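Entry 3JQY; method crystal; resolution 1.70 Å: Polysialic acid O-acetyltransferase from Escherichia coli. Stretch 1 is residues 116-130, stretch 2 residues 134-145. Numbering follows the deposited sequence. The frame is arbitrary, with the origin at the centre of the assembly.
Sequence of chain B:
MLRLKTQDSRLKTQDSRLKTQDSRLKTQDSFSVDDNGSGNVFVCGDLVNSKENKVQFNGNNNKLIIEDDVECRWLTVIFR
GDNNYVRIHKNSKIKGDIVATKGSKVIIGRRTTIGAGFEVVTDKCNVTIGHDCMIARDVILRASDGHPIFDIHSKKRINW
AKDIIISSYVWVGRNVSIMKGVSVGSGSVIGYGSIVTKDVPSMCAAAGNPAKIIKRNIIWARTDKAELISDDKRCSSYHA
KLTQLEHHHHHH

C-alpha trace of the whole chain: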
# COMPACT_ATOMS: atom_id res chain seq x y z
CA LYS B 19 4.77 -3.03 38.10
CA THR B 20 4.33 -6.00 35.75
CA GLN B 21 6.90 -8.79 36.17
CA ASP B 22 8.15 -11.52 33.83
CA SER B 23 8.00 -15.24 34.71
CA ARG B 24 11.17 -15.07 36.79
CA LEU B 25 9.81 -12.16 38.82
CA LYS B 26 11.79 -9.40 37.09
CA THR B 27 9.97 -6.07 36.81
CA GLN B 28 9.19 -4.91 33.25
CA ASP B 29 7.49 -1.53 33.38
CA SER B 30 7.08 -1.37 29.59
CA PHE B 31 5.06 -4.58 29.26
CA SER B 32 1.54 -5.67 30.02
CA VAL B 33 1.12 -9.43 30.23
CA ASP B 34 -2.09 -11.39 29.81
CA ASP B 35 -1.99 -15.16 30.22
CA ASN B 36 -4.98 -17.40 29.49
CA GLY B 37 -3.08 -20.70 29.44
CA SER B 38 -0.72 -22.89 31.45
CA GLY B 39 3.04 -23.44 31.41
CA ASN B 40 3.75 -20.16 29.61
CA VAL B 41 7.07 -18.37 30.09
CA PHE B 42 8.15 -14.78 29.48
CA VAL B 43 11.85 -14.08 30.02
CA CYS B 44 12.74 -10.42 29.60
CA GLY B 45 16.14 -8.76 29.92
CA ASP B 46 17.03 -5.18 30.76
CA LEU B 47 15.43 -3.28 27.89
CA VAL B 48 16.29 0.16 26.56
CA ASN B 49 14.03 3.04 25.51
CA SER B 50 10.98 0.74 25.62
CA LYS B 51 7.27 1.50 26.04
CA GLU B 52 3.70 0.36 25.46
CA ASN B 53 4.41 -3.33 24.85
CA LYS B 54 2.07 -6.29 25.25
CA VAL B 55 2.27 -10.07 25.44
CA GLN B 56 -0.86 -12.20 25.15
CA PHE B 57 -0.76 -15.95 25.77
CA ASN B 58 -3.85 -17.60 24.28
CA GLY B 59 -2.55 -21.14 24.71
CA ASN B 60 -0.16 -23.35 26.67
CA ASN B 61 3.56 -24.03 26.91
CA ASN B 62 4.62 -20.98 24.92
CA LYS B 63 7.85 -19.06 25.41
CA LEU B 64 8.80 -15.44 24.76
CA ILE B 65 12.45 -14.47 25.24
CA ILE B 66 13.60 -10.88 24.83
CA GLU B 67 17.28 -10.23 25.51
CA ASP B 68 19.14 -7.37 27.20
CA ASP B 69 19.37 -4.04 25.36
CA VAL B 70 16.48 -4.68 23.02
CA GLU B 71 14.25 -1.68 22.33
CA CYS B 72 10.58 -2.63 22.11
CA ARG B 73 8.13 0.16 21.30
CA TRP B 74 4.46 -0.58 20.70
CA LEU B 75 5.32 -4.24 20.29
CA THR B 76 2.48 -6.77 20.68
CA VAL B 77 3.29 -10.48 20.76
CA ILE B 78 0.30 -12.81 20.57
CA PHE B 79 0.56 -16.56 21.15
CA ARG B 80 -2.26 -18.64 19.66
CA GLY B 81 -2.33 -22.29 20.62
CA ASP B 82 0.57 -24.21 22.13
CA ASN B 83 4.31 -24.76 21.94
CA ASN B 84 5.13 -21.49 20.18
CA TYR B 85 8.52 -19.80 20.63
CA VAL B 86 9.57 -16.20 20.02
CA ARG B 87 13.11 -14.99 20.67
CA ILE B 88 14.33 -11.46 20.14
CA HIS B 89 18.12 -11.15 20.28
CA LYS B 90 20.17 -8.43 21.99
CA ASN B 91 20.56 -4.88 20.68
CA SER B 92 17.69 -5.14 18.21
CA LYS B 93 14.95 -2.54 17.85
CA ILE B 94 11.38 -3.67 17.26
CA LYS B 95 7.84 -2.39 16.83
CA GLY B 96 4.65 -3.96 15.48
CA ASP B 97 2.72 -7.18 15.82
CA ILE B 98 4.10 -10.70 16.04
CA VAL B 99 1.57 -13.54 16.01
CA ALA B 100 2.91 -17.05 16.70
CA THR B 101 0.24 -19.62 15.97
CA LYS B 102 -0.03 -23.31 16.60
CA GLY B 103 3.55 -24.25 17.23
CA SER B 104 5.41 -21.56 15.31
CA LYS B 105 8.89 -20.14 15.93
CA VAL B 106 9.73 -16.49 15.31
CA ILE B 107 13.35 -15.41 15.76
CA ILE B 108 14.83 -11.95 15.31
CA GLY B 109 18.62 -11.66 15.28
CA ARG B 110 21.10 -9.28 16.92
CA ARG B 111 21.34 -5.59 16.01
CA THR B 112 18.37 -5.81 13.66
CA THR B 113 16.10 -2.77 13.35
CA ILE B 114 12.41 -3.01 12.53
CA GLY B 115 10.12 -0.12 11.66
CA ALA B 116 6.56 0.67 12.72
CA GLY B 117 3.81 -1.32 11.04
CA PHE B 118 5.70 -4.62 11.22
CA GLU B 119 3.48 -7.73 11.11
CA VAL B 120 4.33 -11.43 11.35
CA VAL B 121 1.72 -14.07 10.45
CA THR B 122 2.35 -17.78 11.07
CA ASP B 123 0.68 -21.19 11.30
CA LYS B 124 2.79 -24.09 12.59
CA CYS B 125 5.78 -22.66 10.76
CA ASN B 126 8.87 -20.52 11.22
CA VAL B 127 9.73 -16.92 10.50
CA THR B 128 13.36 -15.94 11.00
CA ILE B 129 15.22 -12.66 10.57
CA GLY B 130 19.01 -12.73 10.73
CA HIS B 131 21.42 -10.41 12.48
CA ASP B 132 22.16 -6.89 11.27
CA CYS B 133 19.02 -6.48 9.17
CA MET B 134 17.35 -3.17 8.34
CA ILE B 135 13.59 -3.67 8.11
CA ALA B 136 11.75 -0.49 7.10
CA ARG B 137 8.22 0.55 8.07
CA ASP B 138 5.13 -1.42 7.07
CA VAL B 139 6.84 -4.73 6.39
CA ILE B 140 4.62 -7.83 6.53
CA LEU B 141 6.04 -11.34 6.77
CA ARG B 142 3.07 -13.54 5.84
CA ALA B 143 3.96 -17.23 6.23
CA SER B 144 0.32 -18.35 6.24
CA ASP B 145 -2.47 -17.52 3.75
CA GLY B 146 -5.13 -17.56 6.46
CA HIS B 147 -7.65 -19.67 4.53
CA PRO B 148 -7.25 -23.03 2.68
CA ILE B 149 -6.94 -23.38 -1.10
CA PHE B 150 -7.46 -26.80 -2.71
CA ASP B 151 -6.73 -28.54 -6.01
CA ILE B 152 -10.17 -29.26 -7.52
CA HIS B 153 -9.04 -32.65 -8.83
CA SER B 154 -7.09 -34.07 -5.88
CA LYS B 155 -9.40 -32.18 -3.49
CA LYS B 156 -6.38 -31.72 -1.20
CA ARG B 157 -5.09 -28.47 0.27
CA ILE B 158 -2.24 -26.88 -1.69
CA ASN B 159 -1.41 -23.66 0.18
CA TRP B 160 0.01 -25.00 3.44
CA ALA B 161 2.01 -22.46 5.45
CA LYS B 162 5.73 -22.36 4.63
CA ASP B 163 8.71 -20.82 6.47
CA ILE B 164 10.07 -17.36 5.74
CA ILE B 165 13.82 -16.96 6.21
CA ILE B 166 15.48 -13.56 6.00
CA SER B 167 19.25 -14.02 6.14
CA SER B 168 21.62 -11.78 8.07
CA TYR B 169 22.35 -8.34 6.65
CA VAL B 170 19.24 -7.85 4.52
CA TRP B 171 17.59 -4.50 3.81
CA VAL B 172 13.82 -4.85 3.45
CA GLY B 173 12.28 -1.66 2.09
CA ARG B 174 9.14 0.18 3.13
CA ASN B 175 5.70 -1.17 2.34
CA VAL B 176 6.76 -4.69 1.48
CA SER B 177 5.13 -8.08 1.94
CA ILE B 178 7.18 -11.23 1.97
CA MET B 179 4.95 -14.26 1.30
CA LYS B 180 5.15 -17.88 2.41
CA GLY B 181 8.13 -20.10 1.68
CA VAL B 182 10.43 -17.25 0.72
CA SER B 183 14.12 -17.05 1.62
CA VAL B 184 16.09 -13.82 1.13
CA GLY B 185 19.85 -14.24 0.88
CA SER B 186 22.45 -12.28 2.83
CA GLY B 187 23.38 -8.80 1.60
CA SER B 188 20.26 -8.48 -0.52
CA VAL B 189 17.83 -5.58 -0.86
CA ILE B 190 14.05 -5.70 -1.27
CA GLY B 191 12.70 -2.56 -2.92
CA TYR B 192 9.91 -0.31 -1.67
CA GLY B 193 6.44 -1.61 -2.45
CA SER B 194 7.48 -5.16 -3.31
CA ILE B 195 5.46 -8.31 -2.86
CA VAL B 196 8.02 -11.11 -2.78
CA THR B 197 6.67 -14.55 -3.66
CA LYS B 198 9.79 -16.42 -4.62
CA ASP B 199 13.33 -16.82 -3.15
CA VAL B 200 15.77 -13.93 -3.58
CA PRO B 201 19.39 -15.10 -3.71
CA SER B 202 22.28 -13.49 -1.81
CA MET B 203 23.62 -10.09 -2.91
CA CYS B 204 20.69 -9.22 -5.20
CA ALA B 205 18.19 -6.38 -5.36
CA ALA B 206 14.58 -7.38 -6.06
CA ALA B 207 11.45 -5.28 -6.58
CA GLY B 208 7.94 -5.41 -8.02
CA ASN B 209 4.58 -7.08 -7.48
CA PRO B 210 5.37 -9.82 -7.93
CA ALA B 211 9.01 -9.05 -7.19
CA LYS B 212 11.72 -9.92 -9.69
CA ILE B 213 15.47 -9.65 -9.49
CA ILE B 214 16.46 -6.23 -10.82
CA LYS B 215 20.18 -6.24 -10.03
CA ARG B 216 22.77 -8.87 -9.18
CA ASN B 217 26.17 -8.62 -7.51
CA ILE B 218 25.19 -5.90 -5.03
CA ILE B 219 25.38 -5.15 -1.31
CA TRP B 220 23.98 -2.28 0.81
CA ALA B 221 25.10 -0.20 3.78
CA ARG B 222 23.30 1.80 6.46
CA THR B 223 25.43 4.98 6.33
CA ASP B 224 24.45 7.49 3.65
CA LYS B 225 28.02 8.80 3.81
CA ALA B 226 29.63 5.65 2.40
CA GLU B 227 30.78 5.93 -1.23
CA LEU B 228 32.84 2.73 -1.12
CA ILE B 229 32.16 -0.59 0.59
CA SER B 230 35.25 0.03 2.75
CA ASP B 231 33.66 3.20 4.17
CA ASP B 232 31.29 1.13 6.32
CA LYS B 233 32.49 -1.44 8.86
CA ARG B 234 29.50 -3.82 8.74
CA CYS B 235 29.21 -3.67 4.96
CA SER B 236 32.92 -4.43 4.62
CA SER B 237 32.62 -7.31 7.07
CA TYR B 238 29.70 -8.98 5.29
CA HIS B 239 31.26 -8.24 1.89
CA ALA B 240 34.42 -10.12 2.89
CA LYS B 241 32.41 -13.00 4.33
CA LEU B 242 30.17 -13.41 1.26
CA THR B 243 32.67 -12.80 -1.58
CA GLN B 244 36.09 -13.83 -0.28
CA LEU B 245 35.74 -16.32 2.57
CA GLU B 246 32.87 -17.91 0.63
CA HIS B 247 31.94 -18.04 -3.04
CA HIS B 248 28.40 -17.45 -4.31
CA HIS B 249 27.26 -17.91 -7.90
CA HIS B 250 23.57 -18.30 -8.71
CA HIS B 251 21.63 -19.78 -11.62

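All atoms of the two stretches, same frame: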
# COMPACT_ATOMS: atom_id res chain seq x y z
N ALA B 116 7.97 0.74 12.34
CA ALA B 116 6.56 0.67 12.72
C ALA B 116 5.74 0.02 11.62
O ALA B 116 6.03 0.17 10.44
CB ALA B 116 6.04 2.09 13.01
N GLY B 117 4.69 -0.70 12.01
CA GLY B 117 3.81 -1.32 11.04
C GLY B 117 4.22 -2.74 10.70
O GLY B 117 3.62 -3.37 9.84
N PHE B 118 5.24 -3.24 11.39
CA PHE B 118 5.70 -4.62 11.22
C PHE B 118 4.61 -5.61 11.60
O PHE B 118 3.94 -5.43 12.62
CB PHE B 118 6.92 -4.82 12.11
CG PHE B 118 7.61 -6.15 11.96
CD1 PHE B 118 8.15 -6.53 10.74
CD2 PHE B 118 7.76 -6.99 13.05
CE1 PHE B 118 8.82 -7.75 10.62
CE2 PHE B 118 8.41 -8.20 12.94
CZ PHE B 118 8.94 -8.58 11.72
N GLU B 119 4.41 -6.64 10.78
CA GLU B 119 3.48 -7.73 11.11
C GLU B 119 4.09 -9.07 10.76
O GLU B 119 4.64 -9.24 9.67
CB GLU B 119 2.16 -7.62 10.32
CG GLU B 119 1.49 -6.25 10.28
CD GLU B 119 0.28 -6.24 9.36
OE1 GLU B 119 -0.27 -7.34 9.09
OE2 GLU B 119 -0.13 -5.15 8.90
N VAL B 120 3.99 -10.04 11.67
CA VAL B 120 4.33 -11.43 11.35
C VAL B 120 3.11 -12.33 11.49
O VAL B 120 2.43 -12.28 12.52
CB VAL B 120 5.46 -11.97 12.25
CG1 VAL B 120 5.69 -13.45 11.96
CG2 VAL B 120 6.74 -11.17 12.03
N VAL B 121 2.84 -13.13 10.46
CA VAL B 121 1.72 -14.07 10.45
C VAL B 121 2.27 -15.48 10.29
O VAL B 121 3.03 -15.74 9.37
CB VAL B 121 0.78 -13.78 9.26
CG1 VAL B 121 -0.44 -14.69 9.30
CG2 VAL B 121 0.37 -12.31 9.24
N THR B 122 1.86 -16.41 11.16
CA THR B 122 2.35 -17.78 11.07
C THR B 122 1.22 -18.81 11.21
O THR B 122 0.08 -18.46 11.51
CB THR B 122 3.35 -18.09 12.19
OG1 THR B 122 2.72 -17.88 13.46
CG2 THR B 122 4.58 -17.19 12.10
N ASP B 123 1.57 -20.07 10.99
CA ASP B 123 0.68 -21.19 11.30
C ASP B 123 1.50 -22.47 11.27
O ASP B 123 1.77 -23.02 10.20
CB ASP B 123 -0.48 -21.27 10.31
CG ASP B 123 -1.48 -22.36 10.66
OD1 ASP B 123 -1.28 -23.06 11.68
OD2 ASP B 123 -2.46 -22.53 9.92
N LYS B 124 1.92 -22.93 12.45
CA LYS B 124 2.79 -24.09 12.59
C LYS B 124 3.95 -24.00 11.61
O LYS B 124 4.22 -24.93 10.85
CB LYS B 124 2.01 -25.39 12.37
CG LYS B 124 2.80 -26.64 12.75
CD LYS B 124 1.92 -27.89 12.82
CE LYS B 124 1.55 -28.24 14.26
NZ LYS B 124 0.59 -27.29 14.89
N CYS B 125 4.63 -22.86 11.63
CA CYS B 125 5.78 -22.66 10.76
C CYS B 125 6.75 -21.66 11.37
O CYS B 125 6.55 -21.21 12.50
CB CYS B 125 5.35 -22.23 9.35
SG CYS B 125 4.56 -20.61 9.26
N ASN B 126 7.80 -21.32 10.64
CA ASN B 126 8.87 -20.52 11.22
C ASN B 126 9.10 -19.25 10.44
O ASN B 126 9.09 -19.27 9.21
CB ASN B 126 10.16 -21.33 11.28
CG ASN B 126 9.99 -22.64 12.03
OD1 ASN B 126 10.52 -23.68 11.64
ND2 ASN B 126 9.23 -22.60 13.12
N VAL B 127 9.30 -18.15 11.14
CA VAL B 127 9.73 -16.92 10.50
C VAL B 127 10.99 -16.46 11.21
O VAL B 127 11.01 -16.34 12.42
CB VAL B 127 8.64 -15.83 10.55
CG1 VAL B 127 9.20 -14.52 10.04
CG2 VAL B 127 7.42 -16.26 9.73
N THR B 128 12.05 -16.25 10.44
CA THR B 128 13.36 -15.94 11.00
C THR B 128 13.94 -14.71 10.32
O THR B 128 13.89 -14.59 9.09
CB THR B 128 14.33 -17.10 10.80
OG1 THR B 128 13.90 -18.23 11.58
CG2 THR B 128 15.73 -16.70 11.23
N ILE B 129 14.47 -13.79 11.11
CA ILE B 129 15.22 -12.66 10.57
C ILE B 129 16.62 -12.72 11.16
O ILE B 129 16.78 -12.86 12.37
CB ILE B 129 14.58 -11.30 10.94
CG1 ILE B 129 13.12 -11.26 10.46
CG2 ILE B 129 15.38 -10.14 10.33
CD1 ILE B 129 12.46 -9.91 10.62
N GLY B 130 17.63 -12.61 10.31
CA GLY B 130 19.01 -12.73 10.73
C GLY B 130 19.51 -11.53 11.50
O GLY B 130 18.76 -10.62 11.83
N MET B 134 18.05 -4.45 8.29
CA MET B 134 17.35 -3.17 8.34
C MET B 134 15.98 -3.38 7.71
O MET B 134 15.86 -3.48 6.49
CB MET B 134 18.14 -2.10 7.58
CG MET B 134 17.49 -0.70 7.63
SD MET B 134 18.61 0.59 7.06
CE MET B 134 18.73 0.19 5.31
N ILE B 135 14.96 -3.47 8.56
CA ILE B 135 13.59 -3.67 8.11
C ILE B 135 12.85 -2.34 8.23
O ILE B 135 12.68 -1.82 9.34
CB ILE B 135 12.88 -4.74 8.95
CG1 ILE B 135 13.72 -6.02 9.05
CG2 ILE B 135 11.48 -5.01 8.41
CD1 ILE B 135 14.19 -6.57 7.72
N ALA B 136 12.41 -1.79 7.10
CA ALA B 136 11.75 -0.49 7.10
C ALA B 136 10.32 -0.59 7.63
O ALA B 136 9.89 -1.66 8.08
CB ALA B 136 11.75 0.10 5.70
N ARG B 137 9.59 0.52 7.57
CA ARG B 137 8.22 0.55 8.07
C ARG B 137 7.28 -0.25 7.18
O ARG B 137 7.53 -0.42 5.99
CB ARG B 137 7.73 1.99 8.19
CG ARG B 137 8.50 2.79 9.23
CD ARG B 137 7.81 4.11 9.57
NE ARG B 137 8.44 4.74 10.73
CZ ARG B 137 7.83 5.62 11.53
NH1 ARG B 137 6.58 5.98 11.29
NH2 ARG B 137 8.48 6.14 12.56
N ASP B 138 6.20 -0.73 7.79
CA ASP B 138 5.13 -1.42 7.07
C ASP B 138 5.63 -2.63 6.29
O ASP B 138 5.32 -2.79 5.11
CB ASP B 138 4.40 -0.45 6.13
CG ASP B 138 3.73 0.68 6.89
OD1 ASP B 138 3.24 0.43 8.01
OD2 ASP B 138 3.68 1.81 6.36
N VAL B 139 6.40 -3.47 6.97
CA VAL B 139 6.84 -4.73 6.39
C VAL B 139 6.04 -5.88 6.99
O VAL B 139 5.98 -6.03 8.21
CB VAL B 139 8.33 -4.98 6.62
CG1 VAL B 139 8.72 -6.38 6.18
CG2 VAL B 139 9.15 -3.93 5.87
N ILE B 140 5.42 -6.68 6.11
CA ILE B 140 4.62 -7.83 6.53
C ILE B 140 5.31 -9.12 6.12
O ILE B 140 5.65 -9.31 4.95
CB ILE B 140 3.22 -7.80 5.90
CG1 ILE B 140 2.48 -6.52 6.31
CG2 ILE B 140 2.42 -9.04 6.30
CD1 ILE B 140 1.15 -6.32 5.59
N LEU B 141 5.55 -10.00 7.08
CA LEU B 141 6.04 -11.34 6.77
C LEU B 141 4.88 -12.33 6.93
O LEU B 141 4.50 -12.66 8.06
CB LEU B 141 7.22 -11.71 7.67
CG LEU B 141 8.36 -10.68 7.75
CD1 LEU B 141 9.51 -11.16 8.64
CD2 LEU B 141 8.88 -10.33 6.35
N ARG B 142 4.31 -12.76 5.81
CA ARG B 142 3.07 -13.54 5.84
C ARG B 142 3.31 -15.00 5.47
O ARG B 142 3.25 -15.37 4.30
CB ARG B 142 2.03 -12.92 4.90
CG ARG B 142 0.61 -13.46 5.09
CD ARG B 142 -0.40 -12.85 4.11
NE ARG B 142 -0.54 -11.40 4.26
CZ ARG B 142 -1.24 -10.81 5.23
NH1 ARG B 142 -1.87 -11.54 6.14
NH2 ARG B 142 -1.31 -9.48 5.28
N ALA B 143 3.59 -15.83 6.47
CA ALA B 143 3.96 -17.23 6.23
C ALA B 143 2.76 -18.15 6.10
O ALA B 143 2.90 -19.32 5.76
CB ALA B 143 4.88 -17.73 7.34
N SER B 144 1.57 -17.61 6.38
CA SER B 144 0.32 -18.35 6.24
C SER B 144 -0.70 -17.53 5.46
O SER B 144 -0.80 -16.31 5.65
CB SER B 144 -0.25 -18.69 7.61
OG SER B 144 -1.58 -19.18 7.50
N ASP B 145 -1.46 -18.19 4.59
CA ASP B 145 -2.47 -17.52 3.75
C ASP B 145 -3.74 -17.17 4.52
O ASP B 145 -4.52 -16.31 4.09
CB ASP B 145 -2.86 -18.39 2.55
CG ASP B 145 -1.82 -18.39 1.45
OD1 ASP B 145 -0.78 -17.71 1.59
OD2 ASP B 145 -2.06 -19.07 0.44
O HOH W 1 -2.46 -7.38 7.11
O HOH W 2 -2.01 -21.79 6.93

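How does the contact begin at Ala116 and Gly117? The carbonyl of Ala116 accepts a hydrogen bond from the next coil, Asp138 N to Ala116 O at 2.8 Å, while its small methyl lies over one face of the Arg137 guanidinium, with Ala116 CB 4.2 Å from Arg137 CZ. Gly117 then lets the chains come close, its CA standing 4.2 Å from Asp138 CA. A side chain here would point at the other stretch and run into the carboxylate, since Gly117 CA is already 3.5 Å from Asp138 OD1. Its backbone angles, phi 92° and psi 4°, also call for glycine.

What joins the strands from Phe118 to Val121? Strands 119-121 and 139-142 run parallel, 6° apart in direction, and their main chains are linked by a ladder in which Glu119 and Val121 each use both N and O. Glu119 N donates to Val139 O (3.1 Å) and Leu141 N to Glu119 O (2.8 Å); Val121 N donates to Leu141 O (3.0 Å) and Ala143 N to Val121 O (3.0 Å). Phe118 CA adds a CA-H...O contact to Val139 O at 3.3 Å.

Where do the side chains of these strands go? Glu119 and Val121 share a face with Ile140 and Arg142. There Glu119 OE1 and Arg142 NH2 are 4.5 Å apart, too far for a salt bridge, and one water joins them, donating to Glu119 OE1 and accepting from Arg142 NH2, both at 3.0 Å. Val121 CG2 packs 3.9 Å from Arg142 NH1, so an aliphatic branch borders the charged group. Val120 and Leu141 point to the other face, into the buried interior. Phe118, its chi1 t, brings its ring to the same leucine, with Phe118 CE1 4.0 Å from Leu141 CD1.

How does the second half of stretch 1 complete the contact? At the turn, a water bridges polar groups, lying 3.1 Å from Asp123 OD2 and 2.7 Å from Ser144 OG. Asp123 N donates to Cys125 SG at 3.5 Å, and this buried sulfur also packs against a methyl, Cys125 SG to Ala143 CB at 3.5 Å. In strand 126-129, Asn126 and Thr128 point away, whereas Val127 and Ile129 point toward stretch 2. Val127 CG1 lies 3.7 Å from Leu141 CD1 and Ile129 CD1 3.8 Å from the same Leu141 CD1. Branched aliphatic side chains thus surround a leucine that has 114 Å² covered, the largest share of any residue in a contact burying 884 Å² in all.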